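Local atomic coordinates of ATP-dependent 6-phosphofructokinase isozyme 2 (Escherichia coli, PDB entry 3UMO), a protein that catalyses the ATP-dependent phosphorylation of fructose 6-phosphate to fructose 1,6-bisphosphate, the first committing step of glycolysis, working as a homodimer. Residues 181-186 with 220-225. Residues are numbered along the deposited sequence; the frame is centred on the assembly and turned at random.
Sequences IELVKP and RVVVSL. With ATP (adenosine-5'-triphosphate), chain E.
The Arg220 guanidinium is met by Glu182 at its edge, where the backbone O and CA lie near its plane; the carboxylate plane is turned 36° from it. Arg220 NH1 gives two bonds: 2.8 Å to Glu182 O, reached from above the carbonyl plane, and 3.1 Å to Glu182 OE2, a salt bridge that meets the carboxylate from above. An alanine in place of Arg220 would probably leave Glu182 OE2 without this charged mate and would remove the stronger of the two bonds Arg220 makes to Glu182 O. Parallel pairing continues through Val184, whose N reaches Arg220 O at 3.1 Å and whose O takes Val222 N at 3.0 Å, then through Ser224 N to Pro186 O. Val184 and Val221, the bridged pair, lie side by side, CG1 to CG2 at 3.7 Å; Leu183 CD1 reaches over to Val222 CG2 on the other face, also at 3.7 Å. At the nucleotide end the Lys185 chain bends at chi3 (70°) and chi4, and NZ donates to Ser224 OG and to ATP O2B, both at 2.9 Å. Ser224 OG also lies 2.8 Å from ATP O2A, and the two side chains thus meet neighbouring phosphates. The pairing continues the parallel sheet of this ribokinase-like fold from strand 183-184 onto 221-224, with helix 204-214 packed on Val221 and Val223, helix 272-286 on Leu183 and Val222, and helix 254-267 against Lys185 and Ser224.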
loop_
_atom_site.group_PDB
_atom_site.type_symbol
_atom_site.label_atom_id
_atom_site.label_comp_id
_atom_site.label_asym_id
_atom_site.label_seq_id
_atom_site.Cartn_x
_atom_site.Cartn_y
_atom_site.Cartn_z
ATOM N N ILE A 181 -26.036 -23.907 -24.098
ATOM C CA ILE A 181 -25.207 -22.744 -24.375
ATOM C C ILE A 181 -24.075 -23.184 -25.299
ATOM O O ILE A 181 -23.460 -24.221 -25.070
ATOM C CB ILE A 181 -24.600 -22.176 -23.076
ATOM C CG1 ILE A 181 -25.698 -21.799 -22.077
ATOM C CG2 ILE A 181 -23.675 -20.994 -23.365
ATOM C CD1 ILE A 181 -26.697 -20.785 -22.590
ATOM N N GLU A 182 -23.796 -22.404 -26.341
ATOM C CA GLU A 182 -22.760 -22.778 -27.303
ATOM C C GLU A 182 -21.369 -22.803 -26.676
ATOM O O GLU A 182 -20.565 -23.697 -26.948
ATOM C CB GLU A 182 -22.767 -21.822 -28.500
ATOM C CG GLU A 182 -23.992 -21.950 -29.392
ATOM C CD GLU A 182 -23.908 -23.124 -30.350
ATOM O OE1 GLU A 182 -24.960 -23.736 -30.634
ATOM O OE2 GLU A 182 -22.793 -23.424 -30.830
ATOM N N LEU A 183 -21.094 -21.812 -25.838
ATOM C CA LEU A 183 -19.779 -21.660 -25.240
ATOM C C LEU A 183 -19.874 -20.820 -23.985
ATOM O O LEU A 183 -20.523 -19.777 -23.977
ATOM C CB LEU A 183 -18.830 -20.968 -26.222
ATOM C CG LEU A 183 -17.458 -20.526 -25.707
ATOM C CD1 LEU A 183 -16.601 -21.722 -25.348
ATOM C CD2 LEU A 183 -16.754 -19.649 -26.746
ATOM N N VAL A 184 -19.215 -21.269 -22.923
ATOM C CA VAL A 184 -19.085 -20.453 -21.721
ATOM C C VAL A 184 -17.597 -20.355 -21.359
ATOM O O VAL A 184 -16.861 -21.334 -21.501
ATOM C CB VAL A 184 -19.928 -21.036 -20.548
ATOM C CG1 VAL A 184 -19.450 -22.433 -20.168
ATOM C CG2 VAL A 184 -19.910 -20.095 -19.341
ATOM N N LYS A 185 -17.150 -19.173 -20.933
ATOM C CA LYS A 185 -15.755 -18.992 -20.520
ATOM C C LYS A 185 -15.629 -18.534 -19.069
ATOM O O LYS A 185 -15.406 -17.350 -18.791
ATOM C CB LYS A 185 -14.962 -18.025 -21.432
ATOM C CG LYS A 185 -13.441 -18.044 -21.098
ATOM C CD LYS A 185 -12.704 -16.732 -21.359
ATOM C CE LYS A 185 -13.088 -15.625 -20.367
ATOM N NZ LYS A 185 -12.880 -16.011 -18.938
ATOM N N PRO A 186 -15.776 -19.471 -18.128
ATOM C CA PRO A 186 -15.464 -19.062 -16.763
ATOM C C PRO A 186 -13.955 -19.016 -16.562
ATOM O O PRO A 186 -13.226 -19.826 -17.144
ATOM C CB PRO A 186 -16.046 -20.196 -15.918
ATOM C CG PRO A 186 -15.954 -21.413 -16.816
ATOM C CD PRO A 186 -16.167 -20.891 -18.226
ATOM N N ARG A 220 -19.639 -26.250 -25.161
ATOM C CA ARG A 220 -18.211 -26.063 -24.974
ATOM C C ARG A 220 -17.959 -25.242 -23.720
ATOM O O ARG A 220 -18.634 -24.241 -23.477
ATOM C CB ARG A 220 -17.618 -25.334 -26.177
ATOM C CG ARG A 220 -17.989 -25.941 -27.525
ATOM C CD ARG A 220 -17.575 -25.013 -28.661
ATOM N NE ARG A 220 -18.099 -25.468 -29.946
ATOM C CZ ARG A 220 -19.341 -25.247 -30.368
ATOM N NH1 ARG A 220 -20.199 -24.578 -29.607
ATOM N NH2 ARG A 220 -19.728 -25.700 -31.552
ATOM N N VAL A 221 -16.986 -25.674 -22.928
ATOM C CA VAL A 221 -16.571 -24.933 -21.750
ATOM C C VAL A 221 -15.087 -24.653 -21.890
ATOM O O VAL A 221 -14.281 -25.574 -22.047
ATOM C CB VAL A 221 -16.823 -25.725 -20.450
ATOM C CG1 VAL A 221 -16.216 -24.990 -19.249
ATOM C CG2 VAL A 221 -18.313 -25.945 -20.246
ATOM N N VAL A 222 -14.723 -23.382 -21.873
ATOM C CA VAL A 222 -13.315 -23.041 -21.866
ATOM C C VAL A 222 -13.003 -22.378 -20.538
ATOM O O VAL A 222 -13.447 -21.260 -20.279
ATOM C CB VAL A 222 -12.944 -22.117 -23.044
ATOM C CG1 VAL A 222 -11.471 -21.708 -22.968
ATOM C CG2 VAL A 222 -13.229 -22.826 -24.361
ATOM N N VAL A 223 -12.265 -23.080 -19.686
ATOM C CA VAL A 223 -11.859 -22.504 -18.416
ATOM C C VAL A 223 -10.555 -21.751 -18.631
ATOM O O VAL A 223 -9.521 -22.346 -18.933
ATOM C CB VAL A 223 -11.639 -23.569 -17.339
ATOM C CG1 VAL A 223 -11.413 -22.893 -15.988
ATOM C CG2 VAL A 223 -12.833 -24.511 -17.272
ATOM N N SER A 224 -10.595 -20.435 -18.480
ATOM C CA SER A 224 -9.371 -19.664 -18.672
ATOM C C SER A 224 -8.577 -19.623 -17.360
ATOM O O SER A 224 -9.146 -19.522 -16.266
ATOM C CB SER A 224 -9.668 -18.277 -19.245
ATOM O OG SER A 224 -10.408 -17.452 -18.349
ATOM N N LEU A 225 -7.260 -19.737 -17.484
ATOM C CA LEU A 225 -6.383 -20.015 -16.356
ATOM C C LEU A 225 -5.299 -18.948 -16.192
ATOM O O LEU A 225 -4.202 -19.243 -15.705
ATOM C CB LEU A 225 -5.717 -21.369 -16.581
ATOM C CG LEU A 225 -6.658 -22.547 -16.841
ATOM C CD1 LEU A 225 -5.871 -23.811 -17.185
ATOM C CD2 LEU A 225 -7.555 -22.787 -15.645
HETATM P PG ATP E . -10.513 -10.762 -17.091
HETATM O O1G ATP E . -11.986 -10.778 -17.301
HETATM O O2G ATP E . -9.994 -9.692 -18.048
HETATM O O3G ATP E . -10.117 -10.468 -15.685
HETATM P PB ATP E . -10.350 -13.498 -17.036
HETATM O O1B ATP E . -10.075 -13.622 -15.506
HETATM O O2B ATP E . -11.805 -13.815 -17.441
HETATM O O3B ATP E . -9.880 -12.086 -17.610
HETATM P PA ATP E . -7.962 -14.949 -17.728
HETATM O O1A ATP E . -7.294 -14.249 -16.582
HETATM O O2A ATP E . -7.826 -16.472 -17.673
HETATM O O3A ATP E . -9.462 -14.560 -17.817
HETATM O "O5'" ATP E . -7.332 -14.354 -19.084
HETATM C "C5'" ATP E . -7.644 -14.949 -20.297
HETATM C "C4'" ATP E . -6.528 -15.327 -21.162
HETATM O "O4'" ATP E . -5.604 -14.218 -21.214
HETATM C "C3'" ATP E . -5.722 -16.422 -20.599
HETATM O "O3'" ATP E . -6.254 -17.656 -20.900
HETATM C "C2'" ATP E . -4.398 -16.194 -21.203
HETATM O "O2'" ATP E . -4.409 -16.568 -22.520
HETATM C "C1'" ATP E . -4.289 -14.719 -21.145
HETATM N N9 ATP E . -3.643 -14.273 -19.912
HETATM C C8 ATP E . -4.263 -13.822 -18.807
HETATM N N7 ATP E . -3.307 -13.517 -17.895
HETATM C C5 ATP E . -2.093 -13.774 -18.425
HETATM C C6 ATP E . -0.782 -13.645 -17.954
HETATM N N6 ATP E . -0.499 -13.127 -16.574
HETATM N N1 ATP E . 0.228 -14.003 -18.765
HETATM C C2 ATP E . -0.002 -14.473 -20.003
HETATM N N3 ATP E . -1.244 -14.602 -20.477
HETATM C C4 ATP E . -2.300 -14.260 -19.718
#